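Local coordinates for protein bacterioferritin (Mycobacterium tuberculosis, PDB 3UOI) that probably stores iron, oxidising ferrous ions with dioxygen at a ferroxidase centre and depositing the ferric product as mineral inside a haem-binding, 24-subunit shell, at residues A[136-139]-A[140-144]. Sequence-based numbering, arbitrary orientation.
Sequences LETQ and LELMD
Glu141 lies back along the preceding turn of helix 116-146, its side chain crossing that of Thr138 at a slant. Its CG sits 3.0 Å from Glu137 O, the same carbonyl oxygen that accepts the backbone N-H of Glu141 (N to O 2.9 Å) in the carbonyl plane. With CG beside the backbone N (chi1 -53°) and the chain extended beyond it, the carboxylate runs past Thr138, where Glu141 OE1 comes 3.7 Å from Thr138 OG1, an approach rather than a bond.

Leu142, one turn after Thr138, runs alongside it, the two side chains heading in the same direction. Leu142 CG rests 3.5 Å from Thr138 O, while Leu142 CD1 meets Thr138 CG2 at 4.2 Å; CG2, anti to the backbone N, is the branch turned to this hydrophobic touch. Leu140 repeats the theme, its CG 3.7 Å from Leu136 O, and so does Met143, whose CG is 3.5 Å from Gln139 O. Beneath these touches run four consecutive i to i+4 backbone bonds, a worked example of the alpha-helical ladder in the last of the four long helices of the ferritin-like bundle.

Leu136 packs on Phe89 and Glu96 of helix 85-112 and lies beside His132, one turn earlier in its own helix, Glu96 and His132 being predicted iron ligands, while Leu142 touches Tyr151 of helix 148-153 and Trp37 of a second subunit. The bent side chain of Gln139 is held at both ends of its amide, NE2 by Tyr135 O and OE1 by Tyr151 OH. Glu137 OE2 hydrogen-bonds Tyr97 OH and its OE1 Met3 N of a third subunit, partners that would probably offset the like charge of Glu141, with 6.1 Å between Glu137 OE1 and Glu141 OE2.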
loop_
_atom_site.group_PDB
_atom_site.type_symbol
_atom_site.label_atom_id
_atom_site.label_comp_id
_atom_site.label_asym_id
_atom_site.label_seq_id
_atom_site.Cartn_x
_atom_site.Cartn_y
_atom_site.Cartn_z
ATOM N N LEU A 136 -40.692 -25.088 6.925
ATOM C CA LEU A 136 -41.885 -25.222 6.095
ATOM C C LEU A 136 -43.282 -25.016 6.773
ATOM O O LEU A 136 -44.159 -24.404 6.201
ATOM C CB LEU A 136 -41.830 -26.528 5.320
ATOM C CG LEU A 136 -40.759 -26.697 4.249
ATOM C CD1 LEU A 136 -40.578 -28.108 3.837
ATOM C CD2 LEU A 136 -41.073 -25.902 3.068
ATOM N N GLU A 137 -43.439 -25.579 7.962
ATOM C CA GLU A 137 -44.577 -25.429 8.823
ATOM C C GLU A 137 -44.725 -23.990 9.295
ATOM O O GLU A 137 -45.775 -23.486 9.260
ATOM C CB GLU A 137 -44.532 -26.426 9.989
ATOM C CG GLU A 137 -44.430 -27.874 9.549
ATOM C CD GLU A 137 -44.478 -28.892 10.639
ATOM O OE1 GLU A 137 -44.067 -28.629 11.739
ATOM O OE2 GLU A 137 -44.884 -29.987 10.353
ATOM N N THR A 138 -43.637 -23.329 9.648
ATOM C CA THR A 138 -43.650 -21.914 9.957
ATOM C C THR A 138 -44.132 -21.082 8.748
ATOM O O THR A 138 -44.813 -20.144 8.931
ATOM C CB THR A 138 -42.301 -21.397 10.420
ATOM O OG1 THR A 138 -42.007 -21.889 11.700
ATOM C CG2 THR A 138 -42.291 -19.899 10.466
ATOM N N GLN A 139 -43.788 -21.444 7.531
ATOM C CA GLN A 139 -44.323 -20.728 6.393
ATOM C C GLN A 139 -45.848 -20.893 6.297
ATOM O O GLN A 139 -46.566 -19.980 6.087
ATOM C CB GLN A 139 -43.632 -21.092 5.059
ATOM C CG GLN A 139 -42.123 -21.010 5.010
ATOM C CD GLN A 139 -41.556 -19.831 5.725
ATOM O OE1 GLN A 139 -41.599 -18.748 5.229
ATOM N NE2 GLN A 139 -41.034 -20.038 6.882
ATOM N N LEU A 140 -46.339 -22.082 6.486
ATOM C CA LEU A 140 -47.769 -22.234 6.467
ATOM C C LEU A 140 -48.431 -21.453 7.608
ATOM O O LEU A 140 -49.449 -20.892 7.406
ATOM C CB LEU A 140 -48.185 -23.665 6.359
ATOM C CG LEU A 140 -47.711 -24.290 5.063
ATOM C CD1 LEU A 140 -47.452 -25.723 5.238
ATOM C CD2 LEU A 140 -48.731 -24.115 4.083
ATOM N N GLU A 141 -47.787 -21.400 8.772
ATOM C CA GLU A 141 -48.303 -20.676 9.938
ATOM C C GLU A 141 -48.450 -19.210 9.624
ATOM O O GLU A 141 -49.432 -18.598 9.945
ATOM C CB GLU A 141 -47.364 -20.778 11.162
ATOM C CG GLU A 141 -46.914 -22.177 11.646
ATOM C CD GLU A 141 -46.033 -22.200 12.958
ATOM O OE1 GLU A 141 -45.264 -21.286 13.275
ATOM O OE2 GLU A 141 -46.099 -23.205 13.641
ATOM N N LEU A 142 -47.420 -18.670 9.003
ATOM C CA LEU A 142 -47.349 -17.287 8.592
ATOM C C LEU A 142 -48.379 -16.932 7.560
ATOM O O LEU A 142 -48.930 -15.876 7.591
ATOM C CB LEU A 142 -45.977 -16.939 8.104
ATOM C CG LEU A 142 -44.940 -16.651 9.144
ATOM C CD1 LEU A 142 -43.592 -16.433 8.494
ATOM C CD2 LEU A 142 -45.338 -15.466 9.907
ATOM N N MET A 143 -48.661 -17.863 6.677
ATOM C CA MET A 143 -49.604 -17.640 5.653
ATOM C C MET A 143 -50.968 -17.298 6.210
ATOM O O MET A 143 -51.598 -16.384 5.750
ATOM C CB MET A 143 -49.726 -18.888 4.833
ATOM C CG MET A 143 -48.857 -18.926 3.675
ATOM S SD MET A 143 -49.293 -20.246 2.614
ATOM C CE MET A 143 -48.784 -19.732 1.024
ATOM N N ASP A 144 -51.400 -18.051 7.215
ATOM C CA ASP A 144 -52.588 -17.750 7.966
ATOM C C ASP A 144 -52.493 -16.491 8.810
ATOM O O ASP A 144 -53.372 -15.715 8.817
ATOM C CB ASP A 144 -52.966 -18.909 8.844
ATOM C CG ASP A 144 -53.260 -20.140 8.073
ATOM O OD1 ASP A 144 -53.607 -20.031 6.916
ATOM O OD2 ASP A 144 -53.148 -21.200 8.629
#